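Local coordinates for protein putative thioesterase (Syntrophus aciditrophicus SB, PDB 3HDU) that probably hydrolyses thioesters, as a hotdog-fold member of the PaaI-type thioesterase family, at residues M104-E109 with G150-I155; S68-T73 with T137-D142. All blocks are in the same frame, centred on the assembly; numbering follows the deposited sequence.

Contact 1. Residues M104-E109 with G150-I155; sequences MSLHVE and GSVSYI
Four well-formed backbone hydrogen bonds join M104-E109 to G150-I155, two antiparallel strands. S105 and S153 make one hydrogen-bonded pair, in which S153 N reaches S105 O at 2.9 Å. H107 and S151 bond both ways, H107 N to S151 O at 2.9 Å and S151 N to H107 O at 2.8 Å. At the start of the ladder the register slips by a classic beta bulge: M104 and S105 both face S153, whose O takes a straight bond from M104 N (2.8 Å, 168° at the hydrogen) and a weak one from S105 N.

L106-V152, between S105-S153 and H107-S151, and V108-G150, beyond H107-S151, are non-hydrogen-bonded. L106 and V152 lie side by side, L106 CD1 meeting V152 CG2 at 3.5 Å, branched groups suited to an apolar face: V152 packs on the central helix 58-85 of this hotdog fold, L106 on S67 of the second subunit. G150, opposite V108, has no side chain, so G150 CA can come within 3.2 Å of H107 O in a CA-H...O contact. From the bulge the extended selenomethionine M104 crosses I155 obliquely, SE on CG2 at 3.9 Å.

The other face carries S105, H107, S151 and S153, polar residues suited to a surface partly open to solvent. S105 OG and H107 NE2 each bond to E109 of the second subunit, whose strand continues the sheet antiparallel beside 105-109.

Contact 2. Residues S68-T73 with T137-D142; sequences SAIDMT and TELMND
Apolar contacts carry most of the meeting between S68-T73, a turn and a half of helix, and T137-D142, which lies on strand 132-141 and its continuation. L139 turns its side chain to the helix, with CG anti to the backbone N (chi1 -169°), so that its CD1 methyl lies 3.9 Å from I70 CG1 and 4.0 Å from A69 CB. Alanine suits this position because its single methyl lets the larger leucine approach the helix. At the other end T73 CG2 and T137 CG2 meet more loosely, methyl to methyl, at 4.5 Å.

The closest approach is mixed in character: I70 CG2 sits 3.1 Å from T137 OG1, a contact without a hydrogen bond. T137 holds OG1 between its backbone N and carbonyl carbon (chi1 59°), and this buried hydroxyl has a weak hydrogen bond with G150 O on the next strand. An alanine in place of I70 would lose CG1, CG2 and CD1, and would probably loosen the packing on T137 and L139.

No hydrogen bond joins the two segments. Within the helix, T73 OG1 donates to A69 O at 2.8 Å, from above the carbonyl plane, and T73 N bonds to the same oxygen, so a buried threonine satisfies its hydroxyl one turn back and keeps its methyl for the sheet.

The axes of 68-73 and 137-141 approach to 9.1 Å at 136°; the long helix 58-85 lies against the curved hotdog sheet. A69 and T73 also touch strands 118-128 and 41-48, while I70 reaches V152 on strand 146-156.

Contact 2 is core throughout, whereas contact 1 is buried on one face and partly open on the other. Both reach the same antiparallel sheet, where strands 132-141 and 146-156 are neighbours. Contact 1 lies near the sheet's edge within the chain and depends on main-chain hydrogen bonds, with polar side chains turned to another subunit; contact 2 lies deeper, its centre about 7 Å from the centre of the chain, against about 11 Å for contact 1, and depends on side-chain packing. The two touch directly. I70 of contact 2 packs on V108 of contact 1, Y154 OH probably bonds to D71 O at 2.7 Å, and G150 O probably accepts from T137 N, also at 2.7 Å.

Contact 1. Residues M104-E109 with G150-I155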
loop_
_atom_site.group_PDB
_atom_site.type_symbol
_atom_site.label_atom_id
_atom_site.label_comp_id
_atom_site.label_asym_id
_atom_site.label_seq_id
_atom_site.Cartn_x
_atom_site.Cartn_y
_atom_site.Cartn_z
HETATM N N MSE A 104 8.506 -11.943 -4.866
HETATM C CA MSE A 104 9.056 -10.605 -4.614
HETATM C C MSE A 104 8.276 -9.898 -3.497
HETATM O O MSE A 104 8.884 -9.283 -2.614
HETATM C CB MSE A 104 9.024 -9.745 -5.880
HETATM C CG MSE A 104 9.551 -8.330 -5.665
HETATM SE SE MSE A 104 9.831 -7.370 -7.287
HETATM C CE MSE A 104 10.636 -5.743 -6.531
ATOM N N SER A 105 6.942 -9.975 -3.568
ATOM C CA SER A 105 6.042 -9.326 -2.615
ATOM C C SER A 105 4.808 -10.191 -2.363
ATOM O O SER A 105 4.192 -10.653 -3.320
ATOM C CB SER A 105 5.607 -7.971 -3.174
ATOM O OG SER A 105 4.801 -7.260 -2.247
ATOM N N LEU A 106 4.475 -10.410 -1.086
ATOM C CA LEU A 106 3.307 -11.196 -0.660
ATOM C C LEU A 106 2.460 -10.344 0.293
ATOM O O LEU A 106 2.901 -10.041 1.408
ATOM C CB LEU A 106 3.751 -12.477 0.052
ATOM C CG LEU A 106 2.676 -13.374 0.682
ATOM C CD1 LEU A 106 1.683 -13.864 -0.366
ATOM C CD2 LEU A 106 3.320 -14.554 1.374
ATOM N N HIS A 107 1.277 -9.937 -0.166
ATOM C CA HIS A 107 0.317 -9.149 0.615
ATOM C C HIS A 107 -0.922 -10.021 0.793
ATOM O O HIS A 107 -1.525 -10.420 -0.197
ATOM C CB HIS A 107 -0.046 -7.867 -0.133
ATOM C CG HIS A 107 1.034 -6.828 -0.136
ATOM N ND1 HIS A 107 0.759 -5.482 -0.042
ATOM C CD2 HIS A 107 2.384 -6.929 -0.193
ATOM C CE1 HIS A 107 1.890 -4.798 -0.064
ATOM N NE2 HIS A 107 2.892 -5.654 -0.152
ATOM N N VAL A 108 -1.275 -10.331 2.041
ATOM C CA VAL A 108 -2.438 -11.167 2.370
ATOM C C VAL A 108 -3.316 -10.468 3.411
ATOM O O VAL A 108 -2.810 -10.092 4.464
ATOM C CB VAL A 108 -2.000 -12.561 2.921
ATOM C CG1 VAL A 108 -3.214 -13.416 3.315
ATOM C CG2 VAL A 108 -1.147 -13.298 1.897
ATOM N N GLU A 109 -4.608 -10.308 3.081
ATOM C CA GLU A 109 -5.615 -9.707 3.957
ATOM C C GLU A 109 -6.578 -10.833 4.382
ATOM O O GLU A 109 -7.147 -11.518 3.527
ATOM C CB GLU A 109 -6.360 -8.587 3.218
ATOM C CG GLU A 109 -5.459 -7.624 2.406
ATOM C CD GLU A 109 -4.339 -6.989 3.220
ATOM O OE1 GLU A 109 -4.570 -6.645 4.397
ATOM O OE2 GLU A 109 -3.229 -6.814 2.669
ATOM N N GLY A 150 -5.335 -12.309 -1.514
ATOM C CA GLY A 150 -3.907 -12.032 -1.649
ATOM C C GLY A 150 -3.497 -11.368 -2.946
ATOM O O GLY A 150 -4.158 -11.552 -3.970
ATOM N N SER A 151 -2.443 -10.554 -2.865
ATOM C CA SER A 151 -1.780 -9.933 -4.017
ATOM C C SER A 151 -0.342 -10.427 -3.909
ATOM O O SER A 151 0.320 -10.176 -2.888
ATOM C CB SER A 151 -1.816 -8.413 -3.966
ATOM O OG SER A 151 -3.148 -7.940 -4.007
ATOM N N VAL A 152 0.119 -11.152 -4.925
ATOM C CA VAL A 152 1.458 -11.733 -4.929
ATOM C C VAL A 152 2.193 -11.384 -6.225
ATOM O O VAL A 152 1.613 -11.492 -7.307
ATOM C CB VAL A 152 1.392 -13.274 -4.788
ATOM C CG1 VAL A 152 2.795 -13.867 -4.606
ATOM C CG2 VAL A 152 0.493 -13.679 -3.617
ATOM N N SER A 153 3.453 -10.967 -6.101
ATOM C CA SER A 153 4.324 -10.674 -7.243
ATOM C C SER A 153 5.433 -11.720 -7.302
ATOM O O SER A 153 6.130 -11.925 -6.303
ATOM C CB SER A 153 4.945 -9.279 -7.142
ATOM O OG SER A 153 4.057 -8.296 -7.650
ATOM N N TYR A 154 5.557 -12.382 -8.459
ATOM C CA TYR A 154 6.623 -13.350 -8.752
ATOM C C TYR A 154 7.561 -12.794 -9.821
ATOM O O TYR A 154 7.117 -12.093 -10.735
ATOM C CB TYR A 154 6.052 -14.699 -9.214
ATOM C CG TYR A 154 5.867 -15.673 -8.086
ATOM C CD1 TYR A 154 4.699 -15.679 -7.324
ATOM C CD2 TYR A 154 6.885 -16.578 -7.753
ATOM C CE1 TYR A 154 4.536 -16.575 -6.261
ATOM C CE2 TYR A 154 6.736 -17.476 -6.689
ATOM C CZ TYR A 154 5.558 -17.472 -5.950
ATOM O OH TYR A 154 5.398 -18.348 -4.906
ATOM N N ILE A 155 8.856 -13.095 -9.679
ATOM C CA ILE A 155 9.878 -12.708 -10.659
ATOM C C ILE A 155 10.749 -13.901 -11.043
ATOM O O ILE A 155 10.865 -14.859 -10.278
ATOM C CB ILE A 155 10.775 -11.541 -10.162
ATOM C CG1 ILE A 155 11.566 -11.909 -8.893
ATOM C CG2 ILE A 155 9.926 -10.297 -9.903
ATOM C CD1 ILE A 155 12.521 -10.820 -8.447
#

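Contact 2. Residues S68-T73 with T137-D142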
loop_
_atom_site.group_PDB
_atom_site.type_symbol
_atom_site.label_atom_id
_atom_site.label_comp_id
_atom_site.label_asym_id
_atom_site.label_seq_id
_atom_site.Cartn_x
_atom_site.Cartn_y
_atom_site.Cartn_z
ATOM N N SER A 68 1.132 -19.486 2.992
ATOM C CA SER A 68 1.847 -20.458 2.137
ATOM C C SER A 68 0.992 -20.924 0.957
ATOM O O SER A 68 1.480 -20.951 -0.170
ATOM C CB SER A 68 2.306 -21.677 2.929
ATOM O OG SER A 68 3.281 -21.304 3.878
ATOM N N ALA A 69 -0.271 -21.277 1.226
ATOM C CA ALA A 69 -1.223 -21.714 0.189
ATOM C C ALA A 69 -1.425 -20.655 -0.902
ATOM O O ALA A 69 -1.445 -20.987 -2.089
ATOM C CB ALA A 69 -2.567 -22.084 0.809
ATOM N N ILE A 70 -1.577 -19.395 -0.483
ATOM C CA ILE A 70 -1.715 -18.248 -1.402
ATOM C C ILE A 70 -0.437 -18.069 -2.246
ATOM O O ILE A 70 -0.523 -17.875 -3.461
ATOM C CB ILE A 70 -2.098 -16.933 -0.631
ATOM C CG1 ILE A 70 -3.555 -17.023 -0.156
ATOM C CG2 ILE A 70 -1.917 -15.687 -1.501
ATOM C CD1 ILE A 70 -4.014 -15.878 0.733
ATOM N N ASP A 71 0.724 -18.164 -1.591
ATOM C CA ASP A 71 2.028 -18.055 -2.251
ATOM C C ASP A 71 2.256 -19.175 -3.275
ATOM O O ASP A 71 2.816 -18.923 -4.347
ATOM C CB ASP A 71 3.166 -18.060 -1.211
ATOM C CG ASP A 71 4.528 -17.713 -1.813
ATOM O OD1 ASP A 71 4.601 -16.827 -2.688
ATOM O OD2 ASP A 71 5.537 -18.314 -1.394
HETATM N N MSE A 72 1.842 -20.398 -2.929
HETATM C CA MSE A 72 1.950 -21.558 -3.825
HETATM C C MSE A 72 1.012 -21.439 -5.025
HETATM O O MSE A 72 1.422 -21.737 -6.150
HETATM C CB MSE A 72 1.666 -22.869 -3.077
HETATM C CG MSE A 72 2.742 -23.266 -2.070
HETATM SE SE MSE A 72 4.448 -23.700 -2.889
HETATM C CE MSE A 72 3.898 -25.183 -3.996
ATOM N N THR A 73 -0.236 -21.028 -4.772
ATOM C CA THR A 73 -1.237 -20.809 -5.826
ATOM C C THR A 73 -0.747 -19.725 -6.788
ATOM O O THR A 73 -0.823 -19.900 -8.010
ATOM C CB THR A 73 -2.630 -20.423 -5.246
ATOM O OG1 THR A 73 -3.076 -21.439 -4.345
ATOM C CG2 THR A 73 -3.671 -20.250 -6.349
ATOM N N THR A 137 -5.252 -13.395 -5.688
ATOM C CA THR A 137 -5.801 -14.673 -5.200
ATOM C C THR A 137 -6.992 -14.513 -4.262
ATOM O O THR A 137 -7.143 -13.485 -3.606
ATOM C CB THR A 137 -4.735 -15.514 -4.471
ATOM O OG1 THR A 137 -4.211 -14.771 -3.367
ATOM C CG2 THR A 137 -3.613 -15.883 -5.414
ATOM N N GLU A 138 -7.838 -15.540 -4.234
ATOM C CA GLU A 138 -8.984 -15.622 -3.331
ATOM C C GLU A 138 -8.932 -16.997 -2.686
ATOM O O GLU A 138 -8.909 -17.991 -3.404
ATOM C CB GLU A 138 -10.305 -15.479 -4.082
ATOM C CG GLU A 138 -10.494 -14.164 -4.816
ATOM C CD GLU A 138 -11.827 -14.081 -5.547
ATOM O OE1 GLU A 138 -12.713 -14.933 -5.324
ATOM O OE2 GLU A 138 -12.006 -13.146 -6.352
ATOM N N LEU A 139 -8.899 -17.046 -1.353
ATOM C CA LEU A 139 -8.867 -18.295 -0.608
ATOM C C LEU A 139 -10.186 -18.463 0.147
ATOM O O LEU A 139 -10.598 -17.554 0.882
ATOM C CB LEU A 139 -7.667 -18.326 0.334
ATOM C CG LEU A 139 -7.357 -19.687 0.981
ATOM C CD1 LEU A 139 -5.862 -19.876 1.224
ATOM C CD2 LEU A 139 -8.140 -19.886 2.259
HETATM N N MSE A 140 -10.818 -19.633 -0.047
HETATM C CA MSE A 140 -12.089 -19.974 0.613
HETATM C C MSE A 140 -12.031 -21.353 1.258
HETATM O O MSE A 140 -11.160 -22.155 0.949
HETATM C CB MSE A 140 -13.314 -19.828 -0.322
HETATM C CG MSE A 140 -13.081 -20.105 -1.793
HETATM SE SE MSE A 140 -12.488 -18.500 -2.718
HETATM C CE MSE A 140 -11.770 -19.335 -4.337
ATOM N N ASN A 141 -12.975 -21.597 2.171
ATOM C CA ASN A 141 -13.065 -22.849 2.951
ATOM C C ASN A 141 -14.016 -23.894 2.322
ATOM O O ASN A 141 -14.466 -23.707 1.185
ATOM C CB ASN A 141 -13.422 -22.516 4.426
ATOM C CG ASN A 141 -14.794 -21.847 4.602
ATOM O OD1 ASN A 141 -15.652 -21.869 3.721
ATOM N ND2 ASN A 141 -14.988 -21.241 5.762
ATOM N N ASP A 142 -14.267 -24.997 3.047
ATOM C CA ASP A 142 -15.246 -26.057 2.679
ATOM C C ASP A 142 -16.595 -25.519 2.206
ATOM O O ASP A 142 -17.157 -25.986 1.212
ATOM C CB ASP A 142 -15.565 -26.934 3.911
ATOM C CG ASP A 142 -14.493 -27.953 4.215
ATOM O OD1 ASP A 142 -14.528 -29.031 3.582
ATOM O OD2 ASP A 142 -13.665 -27.709 5.128
#